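Local coordinates for protein COBE (Pseudomonas aeruginosa, PDB 2W6K) that takes part in the biosynthesis of cobalamin (vitamin B12), though its exact step is not established, at residues L108-L122 / R130-R142. Numbering follows the deposited sequence.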
loop_
_atom_site.group_PDB
_atom_site.type_symbol
_atom_site.label_atom_id
_atom_site.label_comp_id
_atom_site.label_asym_id
_atom_site.label_seq_id
_atom_site.Cartn_x
_atom_site.Cartn_y
_atom_site.Cartn_z
ATOM N N LEU A 108 -4.890 -1.882 -1.510
ATOM C CA LEU A 108 -6.281 -1.885 -1.900
ATOM C C LEU A 108 -7.173 -1.552 -0.702
ATOM O O LEU A 108 -8.069 -0.701 -0.811
ATOM C CB LEU A 108 -6.647 -3.250 -2.473
ATOM C CG LEU A 108 -6.135 -3.526 -3.884
ATOM C CD1 LEU A 108 -6.356 -4.999 -4.191
ATOM C CD2 LEU A 108 -6.871 -2.613 -4.883
ATOM N N ALA A 109 -6.942 -2.240 0.419
ATOM C CA ALA A 109 -7.769 -2.094 1.638
ATOM C C ALA A 109 -7.823 -0.675 2.148
ATOM O O ALA A 109 -8.919 -0.141 2.382
ATOM C CB ALA A 109 -7.309 -3.062 2.737
ATOM N N LEU A 110 -6.661 -0.036 2.281
ATOM C CA LEU A 110 -6.618 1.318 2.782
ATOM C C LEU A 110 -7.240 2.289 1.775
ATOM O O LEU A 110 -7.961 3.211 2.173
ATOM C CB LEU A 110 -5.187 1.741 3.142
ATOM C CG LEU A 110 -5.082 3.113 3.808
ATOM C CD1 LEU A 110 -5.886 3.123 5.149
ATOM C CD2 LEU A 110 -3.647 3.503 4.054
ATOM N N ALA A 111 -6.965 2.106 0.486
ATOM C CA ALA A 111 -7.508 3.039 -0.516
ATOM C C ALA A 111 -9.032 3.046 -0.456
ATOM O O ALA A 111 -9.657 4.111 -0.487
ATOM C CB ALA A 111 -7.036 2.672 -1.917
ATOM N N GLU A 112 -9.617 1.864 -0.327
ATOM C CA GLU A 112 -11.097 1.742 -0.324
ATOM C C GLU A 112 -11.709 2.297 0.946
ATOM O O GLU A 112 -12.809 2.859 0.897
ATOM C CB GLU A 112 -11.544 0.297 -0.575
ATOM C CG GLU A 112 -11.143 -0.185 -1.959
ATOM C CD GLU A 112 -11.876 -1.430 -2.425
ATOM O OE1 GLU A 112 -12.418 -2.151 -1.569
ATOM O OE2 GLU A 112 -11.859 -1.678 -3.656
ATOM N N ARG A 113 -11.014 2.138 2.078
ATOM C CA ARG A 113 -11.467 2.691 3.360
ATOM C C ARG A 113 -11.417 4.194 3.474
ATOM O O ARG A 113 -12.362 4.797 4.015
ATOM C CB ARG A 113 -10.719 2.053 4.540
ATOM C CG ARG A 113 -11.296 0.730 4.811
ATOM C CD ARG A 113 -10.431 -0.241 5.546
ATOM N NE ARG A 113 -11.241 -1.440 5.662
ATOM C CZ ARG A 113 -11.488 -2.286 4.665
ATOM N NH1 ARG A 113 -12.279 -3.322 4.880
ATOM N NH2 ARG A 113 -10.948 -2.105 3.457
ATOM N N LEU A 114 -10.323 4.798 3.005
ATOM C CA LEU A 114 -10.218 6.249 2.958
ATOM C C LEU A 114 -11.110 6.832 1.878
ATOM O O LEU A 114 -11.669 7.926 2.071
ATOM C CB LEU A 114 -8.762 6.708 2.743
ATOM C CG LEU A 114 -7.782 6.349 3.857
ATOM C CD1 LEU A 114 -6.318 6.636 3.416
ATOM C CD2 LEU A 114 -8.127 7.027 5.201
ATOM N N GLY A 115 -11.237 6.129 0.750
ATOM C CA GLY A 115 -11.921 6.665 -0.442
ATOM C C GLY A 115 -13.399 6.377 -0.563
ATOM O O GLY A 115 -14.130 7.162 -1.182
ATOM N N GLY A 116 -13.841 5.273 0.031
ATOM C CA GLY A 116 -15.266 4.931 0.085
ATOM C C GLY A 116 -15.818 4.410 -1.222
ATOM O O GLY A 116 -17.032 4.521 -1.495
ATOM N N GLY A 117 -14.933 3.844 -2.041
ATOM C CA GLY A 117 -15.336 3.234 -3.297
ATOM C C GLY A 117 -14.248 2.274 -3.728
ATOM O O GLY A 117 -13.261 2.078 -3.000
ATOM N N ARG A 118 -14.397 1.731 -4.928
ATOM C CA ARG A 118 -13.488 0.710 -5.449
ATOM C C ARG A 118 -12.117 1.280 -5.752
ATOM O O ARG A 118 -11.988 2.363 -6.320
ATOM C CB ARG A 118 -14.096 0.104 -6.724
ATOM C CG ARG A 118 -13.149 -0.699 -7.593
ATOM C CD ARG A 118 -13.954 -1.663 -8.436
ATOM N NE ARG A 118 -14.231 -2.893 -7.694
ATOM C CZ ARG A 118 -13.698 -4.074 -7.983
ATOM N NH1 ARG A 118 -12.869 -4.199 -9.012
ATOM N NH2 ARG A 118 -14.007 -5.139 -7.249
ATOM N N ALA A 119 -11.086 0.543 -5.347
ATOM C CA ALA A 119 -9.731 0.895 -5.729
ATOM C C ALA A 119 -9.145 -0.182 -6.666
ATOM O O ALA A 119 -9.659 -1.313 -6.733
ATOM C CB ALA A 119 -8.859 1.087 -4.489
ATOM N N ASP A 120 -8.104 0.197 -7.400
ATOM C CA ASP A 120 -7.415 -0.711 -8.319
ATOM C C ASP A 120 -5.919 -0.604 -8.070
ATOM O O ASP A 120 -5.384 0.483 -7.798
ATOM C CB ASP A 120 -7.738 -0.334 -9.779
ATOM C CG ASP A 120 -9.007 -0.996 -10.311
ATOM O OD1 ASP A 120 -9.679 -1.770 -9.590
ATOM O OD2 ASP A 120 -9.323 -0.747 -11.493
ATOM N N LEU A 121 -5.217 -1.723 -8.189
ATOM C CA LEU A 121 -3.776 -1.646 -8.177
ATOM C C LEU A 121 -3.283 -1.054 -9.479
ATOM O O LEU A 121 -3.834 -1.345 -10.536
ATOM C CB LEU A 121 -3.203 -3.043 -8.021
ATOM C CG LEU A 121 -3.457 -3.682 -6.650
ATOM C CD1 LEU A 121 -3.323 -5.201 -6.712
ATOM C CD2 LEU A 121 -2.476 -3.089 -5.651
ATOM N N LEU A 122 -2.238 -0.243 -9.396
ATOM C CA LEU A 122 -1.605 0.351 -10.602
ATOM C C LEU A 122 -0.871 -0.701 -11.406
ATOM O O LEU A 122 -0.696 -0.584 -12.640
ATOM C CB LEU A 122 -0.650 1.462 -10.170
ATOM C CG LEU A 122 -1.338 2.801 -9.915
ATOM C CD1 LEU A 122 -2.209 2.767 -8.696
ATOM C CD2 LEU A 122 -0.229 3.818 -9.777
ATOM N N ARG A 130 14.229 -7.926 0.400
ATOM C CA ARG A 130 13.834 -7.518 1.727
ATOM C C ARG A 130 12.440 -6.889 1.802
ATOM O O ARG A 130 11.813 -6.934 2.849
ATOM C CB ARG A 130 14.921 -6.677 2.411
ATOM C CG ARG A 130 16.258 -7.444 2.618
ATOM C CD ARG A 130 16.231 -8.353 3.853
ATOM N NE ARG A 130 17.291 -9.367 3.858
ATOM C CZ ARG A 130 17.086 -10.677 3.982
ATOM N NH1 ARG A 130 15.861 -11.165 4.126
ATOM N NH2 ARG A 130 18.116 -11.512 3.980
ATOM N N ALA A 131 11.917 -6.378 0.687
ATOM C CA ALA A 131 10.604 -5.694 0.743
ATOM C C ALA A 131 9.815 -5.764 -0.560
ATOM O O ALA A 131 10.370 -5.975 -1.633
ATOM C CB ALA A 131 10.823 -4.244 1.132
ATOM N N SER A 132 8.497 -5.527 -0.474
ATOM C CA SER A 132 7.667 -5.428 -1.658
ATOM C C SER A 132 6.793 -4.191 -1.479
ATOM O O SER A 132 6.355 -3.918 -0.368
ATOM C CB SER A 132 6.731 -6.628 -1.812
ATOM O OG SER A 132 7.407 -7.716 -2.452
ATOM N N ILE A 133 6.560 -3.480 -2.572
ATOM C CA ILE A 133 5.696 -2.301 -2.520
ATOM C C ILE A 133 4.658 -2.346 -3.647
ATOM O O ILE A 133 4.965 -2.708 -4.798
ATOM C CB ILE A 133 6.523 -0.983 -2.539
ATOM C CG1 ILE A 133 7.455 -0.949 -1.306
ATOM C CG2 ILE A 133 5.592 0.236 -2.583
ATOM C CD1 ILE A 133 8.158 0.350 -1.021
ATOM N N ALA A 134 3.407 -2.035 -3.318
ATOM C CA ALA A 134 2.371 -1.941 -4.355
ATOM C C ALA A 134 1.651 -0.607 -4.247
ATOM O O ALA A 134 1.585 -0.018 -3.179
ATOM C CB ALA A 134 1.370 -3.077 -4.243
ATOM N N LEU A 135 1.062 -0.188 -5.342
ATOM C CA LEU A 135 0.353 1.107 -5.374
ATOM C C LEU A 135 -1.096 0.901 -5.754
ATOM O O LEU A 135 -1.400 0.141 -6.663
ATOM C CB LEU A 135 1.026 2.074 -6.368
ATOM C CG LEU A 135 2.530 2.335 -6.188
ATOM C CD1 LEU A 135 3.020 3.199 -7.369
ATOM C CD2 LEU A 135 2.763 3.027 -4.854
ATOM N N ALA A 136 -1.994 1.582 -5.051
ATOM C CA ALA A 136 -3.409 1.510 -5.392
ATOM C C ALA A 136 -3.969 2.909 -5.514
ATOM O O ALA A 136 -3.564 3.830 -4.800
ATOM C CB ALA A 136 -4.204 0.699 -4.344
ATOM N N ARG A 137 -4.918 3.061 -6.433
ATOM C CA ARG A 137 -5.558 4.343 -6.687
ATOM C C ARG A 137 -7.078 4.207 -6.722
ATOM O O ARG A 137 -7.616 3.216 -7.215
ATOM C CB ARG A 137 -5.054 4.942 -8.001
ATOM C CG ARG A 137 -4.943 3.940 -9.138
ATOM C CD ARG A 137 -5.476 4.519 -10.439
ATOM N NE ARG A 137 -5.837 3.476 -11.394
ATOM C CZ ARG A 137 -5.203 3.263 -12.543
ATOM N NH1 ARG A 137 -4.172 4.023 -12.884
ATOM N NH2 ARG A 137 -5.601 2.291 -13.352
ATOM N N LEU A 138 -7.758 5.217 -6.191
ATOM C CA LEU A 138 -9.194 5.264 -6.164
ATOM C C LEU A 138 -9.666 5.422 -7.603
ATOM O O LEU A 138 -9.331 6.402 -8.284
ATOM C CB LEU A 138 -9.647 6.424 -5.287
ATOM C CG LEU A 138 -11.071 6.362 -4.752
ATOM C CD1 LEU A 138 -11.299 5.141 -3.831
ATOM C CD2 LEU A 138 -11.377 7.653 -4.043
ATOM N N LEU A 139 -10.403 4.413 -8.046
ATOM C CA LEU A 139 -10.842 4.227 -9.424
ATOM C C LEU A 139 -12.120 5.007 -9.682
ATOM O O LEU A 139 -13.201 4.541 -9.304
ATOM C CB LEU A 139 -11.146 2.739 -9.615
ATOM C CG LEU A 139 -10.937 1.920 -10.884
ATOM C CD1 LEU A 139 -11.989 0.819 -10.907
ATOM C CD2 LEU A 139 -10.981 2.726 -12.180
ATOM N N THR A 140 -12.002 6.171 -10.313
ATOM C CA THR A 140 -13.164 6.987 -10.639
ATOM C C THR A 140 -14.188 6.193 -11.445
ATOM O O THR A 140 -15.248 5.832 -10.934
ATOM C CB THR A 140 -12.765 8.245 -11.434
ATOM O OG1 THR A 140 -11.630 8.864 -10.816
ATOM C CG2 THR A 140 -13.919 9.236 -11.476
ATOM N N GLU A 141 -13.863 5.924 -12.705
ATOM C CA GLU A 141 -13.279 6.934 -13.578
ATOM C C GLU A 141 -14.191 7.232 -14.764
ATOM O O GLU A 141 -13.810 7.037 -15.918
ATOM C CB GLU A 141 -11.903 6.485 -14.074
ATOM C CG GLU A 141 -10.943 6.088 -12.964
ATOM C CD GLU A 141 -9.618 6.819 -13.051
ATOM O OE1 GLU A 141 -8.951 6.721 -14.103
ATOM O OE2 GLU A 141 -9.243 7.493 -12.067
ATOM N N ARG A 142 -15.398 7.705 -14.471
ATOM C CA ARG A 142 -16.350 8.085 -15.516
ATOM C C ARG A 142 -15.659 8.759 -16.701
ATOM O O ARG A 142 -16.278 8.991 -17.740
ATOM C CB ARG A 142 -17.483 8.974 -14.971
ATOM C CG ARG A 142 -17.036 10.301 -14.354
ATOM C CD ARG A 142 -17.311 10.395 -12.846
ATOM N NE ARG A 142 -17.233 9.112 -12.147
ATOM C CZ ARG A 142 -18.277 8.494 -11.598
ATOM N NH1 ARG A 142 -19.484 9.040 -11.660
ATOM N NH2 ARG A 142 -18.115 7.334 -10.980
HETATM O O HOH W 1 -13.711 4.959 -6.902
#
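A134 opens the contact: its CB meets CD2 of L121 at 4.1 Å, on the side of the sheet where helix 102-115 lies. L135 turns to the other side, toward helix 24-37, and its CB supports CD2 of L122 at 4.0 Å, the two side chains crossing at a slant; its carbonyl O receives the N-H of L122 (N to O 2.9 Å). A136 returns to the helix side. Its methyl sits beneath the last turns of the helix, 4.2 Å from CB of A111 and a little farther from CD2 of L108, and two such small side chains let helix and strand run close, their axes 7.8 Å apart and inclined by 24°. R137 forms the hydrogen-bonded pair with D120: each backbone N donates to the other's O, both bonds nearly straight. L138, its CG anti to the backbone N (chi1 -160°), folds both methyls against the end of the helix, where CD1 and CD2 each lie 3.8 Å from CA of G115; CD1 also reaches O of G117, in the turn that leaves the helix through G116 with positive phi. That turn is held from the helix too, since OE2 of E112 accepts the N-H of A119 through its anti lone pair and also makes a salt bridge with R85. L139 closes the ladder with its N-H bonded to O of R118 (N to O 3.1 Å), while its side chain lies alongside CG of R118 and presses CG and CD1 close against OD2 of D120, CD1 to OD2 3.1 Å, an apolar contact and not a bond. The arrangement is a beta hairpin, 119-127/131-138, whose first strand forms one edge of the mixed sheet, with helix 102-115 packed on one face of the sheet and helix 24-37 on the other, a layered alpha/beta fold.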